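PDB 3GO2: putative L-alanine-DL-glutamate epimerase from Burkholderia xenovorans, which probably acts as a magnesium-dependent racemase or epimerase of the mandelate racemase/muconate lactonizing enzyme family. Local coordinates for residues S35-F41 with F320-C325; T293-V298 with I328-F332. All coordinates share one frame; numbering follows the deposited sequence.

How the contacts relate
The two contacts lie side by side in the buried interior, their centres about 10 Å apart, and both draw on helix 323-335: contact 1 uses its N-terminal end, contact 2 the turns that follow. I294 joins them, its CD1 lying 3.8 Å from C325 SG and its CG2 3.4 Å from E36 O. Contact 1 brings the N-terminal domain against the barrel domain and reaches toward the active site, where the F41 side chain is about 6 Å from a bound magnesium ion and about 4 Å from that of the metal ligand E269. Contact 2 stands further back, with the N329 side chain about 12 Å from a magnesium ion.

Contact 1 of 2, residues S35-F41 with F320-C325; sequences SEFDEGF and FYGHLC
E36 reaches from the end of strand 32-37 to the start of helix 323-335 and grips two backbone amides with one carboxylate. E36 OE2 accepts from G322 N at 2.9 Å, on the syn side and 27° out of the carboxylate plane, while E36 OE1 takes C325 N at 3.2 Å from well above that plane. The fully extended side chain, with CG anti to the backbone N (chi1 179°), carries the charge to the helix start, where the helix dipole would probably stabilise it. C325 SG lies along the E36 chain, 3.4 Å from E36 CD, and L324 slides past in the opposite sense, setting L324 CD2 3.5 Å from S35 C. Further along, D38 CB meets the Y321 ring obliquely at CE1 (3.5 Å). Beyond it F320 turns an edge toward F41, F320 CZ standing 3.8 Å from F41 CG, over one face of the F41 ring and toward the rim; the planes are 76° apart in this edge-to-face pair.

The loop that presents F41 is held by D38, whose OD2 accepts from F41 N through its syn lone pair at 2.8 Å, an Asx motif. The Y321 hydroxyl is hydrogen-bonded to D292, and F320 stacks on H318. F41 also packs against P78 of a second subunit. The contact joins the N-terminal domain to the barrel domain as in the enolase superfamily, where N-terminal loops help close the active site; F41 beside the metal ligand E269, and F320 next to H125, a 2-oxoglutarate-binding residue, fit that pattern.

Contact 2 of 2, residues T293-V298 with I328-F332; sequences TIWNGV and INANF
T293 and N329 face each other with their CA atoms 6.9 Å apart, where the short helix 293-296 passes helix 323-335; V298 and F332 approach each other at the other end. Between these points G297 leaves the helical conformation with a positive phi and takes the N-cap position of helix 298-310, so that V298 starts a new helix on the same neighbour.

T293 makes two unlike contacts. T293 OG1 donates to N329 OD1 at 2.8 Å, approaching from above the carbonyl plane, 45° out of it. Its methyl, placed beside the backbone N by a chi1 of 82°, instead sits over the centre of the F332 ring, T293 CG2 being 3.7 Å from the centroid and 7° off the ring normal, a CH-pi contact. V298 CG1 approaches the edge of the same ring. I328 CG2 is wedged between two apolar branches: V298 CG2, tight at 3.4 Å, and I294 CD1 at 3.7 Å. The amide of N329 borders this patch, with ND2 3.8 Å from I294 CD1.

A water lies between T293 N, from which it accepts, and N329 OD1, 2.6 Å away, to which it can donate. That oxygen takes the threonine hydroxyl and probably the water, while ND2 is hydrogen-bonded to N319, which should fix the flip of the amide. Next to the methyl-lined packing, the buried N329 has partners for both its amide oxygen and its amide nitrogen, and it ties the loop after strand 314-317 and the start of helix 293-296 to helix 323-335 within the barrel domain.

Contact 1 of 2, residues S35-F41 with F320-C325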
ATOM      1  N   SER A  35     -11.740 -30.981  30.188  1.00 13.18           N
ATOM      2  CA  SER A  35     -10.607 -30.287  29.565  1.00 13.31           C
ATOM      3  C   SER A  35      -9.584 -29.930  30.617  1.00 13.35           C
ATOM      4  O   SER A  35      -9.830 -30.048  31.823  1.00 12.73           O
ATOM      5  CB  SER A  35     -11.089 -29.014  28.847  1.00 13.29           C
ATOM      6  OG  SER A  35     -11.520 -28.043  29.790  1.00 14.18           O
ATOM      7  N   GLU A  36      -8.424 -29.496  30.156  1.00 13.98           N
ATOM      8  CA  GLU A  36      -7.372 -29.000  31.036  1.00 14.20           C
ATOM      9  C   GLU A  36      -7.102 -27.569  30.599  1.00 14.54           C
ATOM     10  O   GLU A  36      -7.198 -27.274  29.423  1.00 14.89           O
ATOM     11  CB  GLU A  36      -6.130 -29.884  30.993  1.00 15.22           C
ATOM     12  CG  GLU A  36      -4.995 -29.383  31.895  1.00 14.68           C
ATOM     13  CD  GLU A  36      -3.766 -30.277  31.874  1.00 17.35           C
ATOM     14  OE1 GLU A  36      -3.858 -31.400  31.375  1.00 15.47           O
ATOM     15  OE2 GLU A  36      -2.698 -29.832  32.378  1.00 17.09           O
ATOM     16  N   PHE A  37      -6.880 -26.675  31.553  1.00 14.50           N
ATOM     17  CA  PHE A  37      -6.497 -25.281  31.272  1.00 14.62           C
ATOM     18  C   PHE A  37      -5.394 -24.834  32.244  1.00 14.99           C
ATOM     19  O   PHE A  37      -4.990 -25.578  33.123  1.00 14.25           O
ATOM     20  CB  PHE A  37      -7.719 -24.348  31.291  1.00 14.81           C
ATOM     21  CG  PHE A  37      -8.365 -24.155  32.640  1.00 14.57           C
ATOM     22  CD1 PHE A  37      -8.065 -23.042  33.438  1.00 15.24           C
ATOM     23  CD2 PHE A  37      -9.280 -25.063  33.109  1.00 13.96           C
ATOM     24  CE1 PHE A  37      -8.708 -22.840  34.661  1.00 15.89           C
ATOM     25  CE2 PHE A  37      -9.896 -24.885  34.344  1.00 15.21           C
ATOM     26  CZ  PHE A  37      -9.593 -23.781  35.128  1.00 15.95           C
ATOM     27  N   ASP A  38      -4.895 -23.616  32.069  1.00 15.20           N
ATOM     28  CA  ASP A  38      -3.738 -23.129  32.781  1.00 16.49           C
ATOM     29  C   ASP A  38      -3.940 -21.686  33.211  1.00 16.78           C
ATOM     30  O   ASP A  38      -4.540 -20.889  32.471  1.00 16.72           O
ATOM     31  CB  ASP A  38      -2.528 -23.256  31.856  1.00 16.95           C
ATOM     32  CG  ASP A  38      -1.294 -22.611  32.410  1.00 19.51           C
ATOM     33  OD1 ASP A  38      -0.582 -23.302  33.176  1.00 22.92           O
ATOM     34  OD2 ASP A  38      -1.035 -21.430  32.057  1.00 21.25           O
ATOM     35  N   GLU A  39      -3.437 -21.357  34.395  1.00 17.68           N
ATOM     36  CA  GLU A  39      -3.375 -19.962  34.852  1.00 17.72           C
ATOM     37  C   GLU A  39      -1.937 -19.477  35.045  1.00 17.81           C
ATOM     38  O   GLU A  39      -1.693 -18.263  35.119  1.00 18.35           O
ATOM     39  CB  GLU A  39      -4.119 -19.784  36.158  1.00 18.01           C
ATOM     40  CG  GLU A  39      -5.619 -19.938  36.017  1.00 20.06           C
ATOM     41  CD  GLU A  39      -6.382 -19.620  37.260  1.00 23.28           C
ATOM     42  OE1 GLU A  39      -5.752 -19.331  38.291  1.00 29.33           O
ATOM     43  OE2 GLU A  39      -7.625 -19.663  37.203  1.00 22.39           O
ATOM     44  N   GLY A  40      -1.000 -20.413  35.130  1.00 18.85           N
ATOM     45  CA  GLY A  40       0.422 -20.078  35.340  1.00 18.98           C
ATOM     46  C   GLY A  40       1.138 -19.267  34.277  1.00 19.65           C
ATOM     47  O   GLY A  40       2.006 -18.453  34.614  1.00 20.62           O
ATOM     48  N   PHE A  41       0.791 -19.476  33.010  1.00 19.48           N
ATOM     49  CA  PHE A  41       1.441 -18.780  31.895  1.00 18.95           C
ATOM     50  C   PHE A  41       0.786 -17.422  31.681  1.00 18.95           C
ATOM     51  O   PHE A  41       0.212 -17.141  30.629  1.00 19.50           O
ATOM     52  CB  PHE A  41       1.401 -19.625  30.631  1.00 19.56           C
ATOM     53  CG  PHE A  41       2.413 -19.215  29.573  1.00 19.70           C
ATOM     54  CD1 PHE A  41       3.765 -19.143  29.879  1.00 19.91           C
ATOM     55  CD2 PHE A  41       2.017 -18.973  28.262  1.00 20.56           C
ATOM     56  CE1 PHE A  41       4.698 -18.779  28.921  1.00 21.42           C
ATOM     57  CE2 PHE A  41       2.951 -18.621  27.291  1.00 21.12           C
ATOM     58  CZ  PHE A  41       4.300 -18.524  27.636  1.00 21.47           C
ATOM     59  N   PHE A 320       2.436 -27.827  26.636  1.00 15.38           N
ATOM     60  CA  PHE A 320       3.462 -27.893  27.678  1.00 15.81           C
ATOM     61  C   PHE A 320       2.855 -28.027  29.084  1.00 15.65           C
ATOM     62  O   PHE A 320       3.398 -27.545  30.082  1.00 15.72           O
ATOM     63  CB  PHE A 320       4.444 -26.715  27.545  1.00 16.35           C
ATOM     64  CG  PHE A 320       3.924 -25.401  28.038  1.00 17.36           C
ATOM     65  CD1 PHE A 320       4.488 -24.798  29.174  1.00 19.80           C
ATOM     66  CD2 PHE A 320       2.881 -24.755  27.395  1.00 19.23           C
ATOM     67  CE1 PHE A 320       4.006 -23.569  29.625  1.00 21.26           C
ATOM     68  CE2 PHE A 320       2.404 -23.540  27.865  1.00 21.30           C
ATOM     69  CZ  PHE A 320       2.951 -22.963  28.969  1.00 21.63           C
ATOM     70  N   TYR A 321       1.733 -28.730  29.145  1.00 15.83           N
ATOM     71  CA  TYR A 321       0.960 -28.860  30.359  1.00 16.28           C
ATOM     72  C   TYR A 321       0.890 -30.356  30.711  1.00 16.19           C
ATOM     73  O   TYR A 321       1.858 -31.100  30.504  1.00 15.77           O
ATOM     74  CB  TYR A 321      -0.434 -28.288  30.104  1.00 17.27           C
ATOM     75  CG  TYR A 321      -0.497 -26.953  29.353  1.00 20.54           C
ATOM     76  CD1 TYR A 321      -0.360 -25.751  30.044  1.00 22.82           C
ATOM     77  CD2 TYR A 321      -0.753 -26.907  27.960  1.00 22.73           C
ATOM     78  CE1 TYR A 321      -0.459 -24.487  29.372  1.00 23.41           C
ATOM     79  CE2 TYR A 321      -0.837 -25.660  27.255  1.00 23.12           C
ATOM     80  CZ  TYR A 321      -0.697 -24.456  27.985  1.00 24.88           C
ATOM     81  OH  TYR A 321      -0.800 -23.214  27.357  1.00 22.37           O
ATOM     82  N   GLY A 322      -0.255 -30.813  31.213  1.00 16.29           N
ATOM     83  CA  GLY A 322      -0.406 -32.205  31.621  1.00 15.49           C
ATOM     84  C   GLY A 322      -0.819 -33.137  30.497  1.00 15.56           C
ATOM     85  O   GLY A 322      -0.976 -32.729  29.336  1.00 14.63           O
ATOM     86  N   HIS A 323      -1.018 -34.409  30.841  1.00 14.74           N
ATOM     87  CA  HIS A 323      -1.362 -35.408  29.816  1.00 15.15           C
ATOM     88  C   HIS A 323      -2.651 -35.098  29.095  1.00 13.56           C
ATOM     89  O   HIS A 323      -2.779 -35.413  27.927  1.00 13.90           O
ATOM     90  CB  HIS A 323      -1.494 -36.824  30.400  1.00 15.46           C
ATOM     91  CG  HIS A 323      -0.194 -37.468  30.752  1.00 16.80           C
ATOM     92  ND1 HIS A 323       1.018 -37.070  30.227  1.00 16.80           N
ATOM     93  CD2 HIS A 323       0.076 -38.509  31.581  1.00 19.49           C
ATOM     94  CE1 HIS A 323       1.973 -37.846  30.703  1.00 17.36           C
ATOM     95  NE2 HIS A 323       1.428 -38.726  31.529  1.00 17.35           N
ATOM     96  N   LEU A 324      -3.647 -34.539  29.775  1.00 13.33           N
ATOM     97  CA  LEU A 324      -4.904 -34.247  29.080  1.00 13.07           C
ATOM     98  C   LEU A 324      -4.694 -33.198  27.975  1.00 13.36           C
ATOM     99  O   LEU A 324      -5.238 -33.340  26.874  1.00 14.15           O
ATOM    100  CB  LEU A 324      -6.011 -33.853  30.044  1.00 13.60           C
ATOM    101  CG  LEU A 324      -7.351 -33.462  29.426  1.00 13.14           C
ATOM    102  CD1 LEU A 324      -7.849 -34.516  28.439  1.00 14.58           C
ATOM    103  CD2 LEU A 324      -8.400 -33.226  30.511  1.00 14.45           C
ATOM    104  N   CYS A 325      -3.899 -32.175  28.242  1.00 13.73           N
ATOM    105  CA  CYS A 325      -3.560 -31.211  27.183  1.00 13.76           C
ATOM    106  C   CYS A 325      -2.880 -31.895  26.010  1.00 13.72           C
ATOM    107  O   CYS A 325      -3.144 -31.550  24.856  1.00 13.57           O
ATOM    108  CB  CYS A 325      -2.687 -30.086  27.699  1.00 13.80           C
ATOM    109  SG  CYS A 325      -3.590 -28.935  28.767  1.00 17.28           S
TER

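Contact 2 of 2, residues T293-V298 with I328-F332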
ATOM      1  N   THR A 293      -4.419 -24.443  21.320  1.00 12.64           N
ATOM      2  CA  THR A 293      -5.760 -24.983  21.260  1.00 12.28           C
ATOM      3  C   THR A 293      -6.357 -25.137  22.651  1.00 12.30           C
ATOM      4  O   THR A 293      -7.574 -25.229  22.799  1.00 12.63           O
ATOM      5  CB  THR A 293      -5.844 -26.338  20.509  1.00 13.28           C
ATOM      6  OG1 THR A 293      -5.479 -27.412  21.379  1.00 14.71           O
ATOM      7  CG2 THR A 293      -4.990 -26.342  19.239  1.00 13.97           C
ATOM      8  N   ILE A 294      -5.502 -25.202  23.664  1.00 12.01           N
ATOM      9  CA  ILE A 294      -5.941 -25.237  25.056  1.00 12.16           C
ATOM     10  C   ILE A 294      -6.590 -23.882  25.425  1.00 12.65           C
ATOM     11  O   ILE A 294      -7.655 -23.818  26.051  1.00 13.27           O
ATOM     12  CB  ILE A 294      -4.728 -25.538  25.976  1.00 12.98           C
ATOM     13  CG1 ILE A 294      -4.047 -26.854  25.597  1.00 13.71           C
ATOM     14  CG2 ILE A 294      -5.142 -25.509  27.443  1.00 12.96           C
ATOM     15  CD1 ILE A 294      -4.993 -28.048  25.387  1.00 14.86           C
ATOM     16  N   TRP A 295      -5.946 -22.803  25.009  1.00 12.12           N
ATOM     17  CA  TRP A 295      -6.470 -21.461  25.154  1.00 11.83           C
ATOM     18  C   TRP A 295      -7.694 -21.185  24.244  1.00 11.85           C
ATOM     19  O   TRP A 295      -8.699 -20.621  24.681  1.00 12.40           O
ATOM     20  CB  TRP A 295      -5.364 -20.476  24.775  1.00 12.02           C
ATOM     21  CG  TRP A 295      -4.365 -20.229  25.848  1.00 11.87           C
ATOM     22  CD1 TRP A 295      -4.072 -21.033  26.912  1.00 13.76           C
ATOM     23  CD2 TRP A 295      -3.538 -19.071  25.978  1.00 12.49           C
ATOM     24  NE1 TRP A 295      -3.111 -20.438  27.703  1.00 14.14           N
ATOM     25  CE2 TRP A 295      -2.772 -19.231  27.146  1.00 13.43           C
ATOM     26  CE3 TRP A 295      -3.375 -17.911  25.210  1.00 12.95           C
ATOM     27  CZ2 TRP A 295      -1.859 -18.260  27.579  1.00 13.15           C
ATOM     28  CZ3 TRP A 295      -2.485 -16.946  25.655  1.00 13.34           C
ATOM     29  CH2 TRP A 295      -1.735 -17.137  26.813  1.00 15.42           C
ATOM     30  N   ASN A 296      -7.571 -21.522  22.957  1.00 12.18           N
ATOM     31  CA  ASN A 296      -8.602 -21.134  21.962  1.00 12.13           C
ATOM     32  C   ASN A 296      -9.855 -21.994  21.965  1.00 12.47           C
ATOM     33  O   ASN A 296     -10.935 -21.549  21.567  1.00 12.11           O
ATOM     34  CB  ASN A 296      -7.996 -21.123  20.554  1.00 12.90           C
ATOM     35  CG  ASN A 296      -7.329 -19.815  20.222  1.00 12.73           C
ATOM     36  OD1 ASN A 296      -7.991 -18.881  19.761  1.00 12.02           O
ATOM     37  ND2 ASN A 296      -6.016 -19.759  20.390  1.00 12.37           N
ATOM     38  N   GLY A 297      -9.706 -23.242  22.417  1.00 11.84           N
ATOM     39  CA  GLY A 297     -10.656 -24.295  22.104  1.00 12.13           C
ATOM     40  C   GLY A 297     -10.252 -24.935  20.797  1.00 11.98           C
ATOM     41  O   GLY A 297      -9.831 -24.266  19.838  1.00 12.21           O
ATOM     42  N   VAL A 298     -10.374 -26.252  20.724  1.00 12.35           N
ATOM     43  CA  VAL A 298     -10.002 -26.946  19.518  1.00 12.04           C
ATOM     44  C   VAL A 298     -10.886 -26.616  18.313  1.00 12.38           C
ATOM     45  O   VAL A 298     -10.384 -26.606  17.183  1.00 12.25           O
ATOM     46  CB  VAL A 298      -9.943 -28.505  19.797  1.00 12.15           C
ATOM     47  CG1 VAL A 298      -9.904 -29.310  18.505  1.00 13.08           C
ATOM     48  CG2 VAL A 298      -8.742 -28.812  20.697  1.00 12.20           C
ATOM     49  N   ILE A 328      -5.589 -33.624  24.086  1.00 13.92           N
ATOM     50  CA  ILE A 328      -6.403 -32.634  23.368  1.00 13.11           C
ATOM     51  C   ILE A 328      -5.710 -32.258  22.058  1.00 13.42           C
ATOM     52  O   ILE A 328      -6.298 -32.312  20.960  1.00 13.00           O
ATOM     53  CB  ILE A 328      -6.650 -31.393  24.262  1.00 12.82           C
ATOM     54  CG1 ILE A 328      -7.600 -31.769  25.387  1.00 13.33           C
ATOM     55  CG2 ILE A 328      -7.285 -30.213  23.490  1.00 13.46           C
ATOM     56  CD1 ILE A 328      -7.711 -30.704  26.483  1.00 12.37           C
ATOM     57  N   ASN A 329      -4.441 -31.901  22.197  1.00 13.22           N
ATOM     58  CA  ASN A 329      -3.617 -31.500  21.064  1.00 13.12           C
ATOM     59  C   ASN A 329      -3.388 -32.635  20.074  1.00 14.23           C
ATOM     60  O   ASN A 329      -3.310 -32.400  18.859  1.00 13.51           O
ATOM     61  CB  ASN A 329      -2.309 -30.914  21.572  1.00 13.23           C
ATOM     62  CG  ASN A 329      -2.466 -29.494  22.058  1.00 13.14           C
ATOM     63  OD1 ASN A 329      -2.992 -28.640  21.332  1.00 15.11           O
ATOM     64  ND2 ASN A 329      -2.048 -29.228  23.290  1.00 14.74           N
ATOM     65  N   ALA A 330      -3.286 -33.875  20.564  1.00 14.25           N
ATOM     66  CA  ALA A 330      -3.150 -35.026  19.660  1.00 14.24           C
ATOM     67  C   ALA A 330      -4.336 -35.143  18.715  1.00 13.58           C
ATOM     68  O   ALA A 330      -4.178 -35.496  17.539  1.00 13.97           O
ATOM     69  CB  ALA A 330      -2.992 -36.316  20.440  1.00 14.34           C
ATOM     70  N   ASN A 331      -5.538 -34.863  19.212  1.00 13.58           N
ATOM     71  CA  ASN A 331      -6.707 -34.952  18.372  1.00 13.92           C
ATOM     72  C   ASN A 331      -6.768 -33.844  17.308  1.00 14.03           C
ATOM     73  O   ASN A 331      -7.147 -34.088  16.170  1.00 14.09           O
ATOM     74  CB  ASN A 331      -7.989 -34.997  19.214  1.00 13.60           C
ATOM     75  CG  ASN A 331      -8.219 -36.365  19.830  1.00 14.01           C
ATOM     76  OD1 ASN A 331      -8.887 -37.208  19.230  1.00 15.47           O
ATOM     77  ND2 ASN A 331      -7.659 -36.607  21.017  1.00 13.26           N
ATOM     78  N   PHE A 332      -6.398 -32.623  17.703  1.00 13.67           N
ATOM     79  CA  PHE A 332      -6.221 -31.521  16.762  1.00 13.33           C
ATOM     80  C   PHE A 332      -5.187 -31.883  15.702  1.00 13.85           C
ATOM     81  O   PHE A 332      -5.423 -31.722  14.492  1.00 14.92           O
ATOM     82  CB  PHE A 332      -5.766 -30.299  17.545  1.00 13.35           C
ATOM     83  CG  PHE A 332      -5.335 -29.139  16.700  1.00 12.28           C
ATOM     84  CD1 PHE A 332      -6.262 -28.273  16.132  1.00 13.33           C
ATOM     85  CD2 PHE A 332      -3.992 -28.876  16.514  1.00 15.38           C
ATOM     86  CE1 PHE A 332      -5.822 -27.161  15.363  1.00 13.17           C
ATOM     87  CE2 PHE A 332      -3.569 -27.786  15.759  1.00 16.11           C
ATOM     88  CZ  PHE A 332      -4.485 -26.927  15.208  1.00 14.79           C
TER
HETATM   89  O   HOH W   1      -2.437 -26.187  21.994  1.00 18.71           O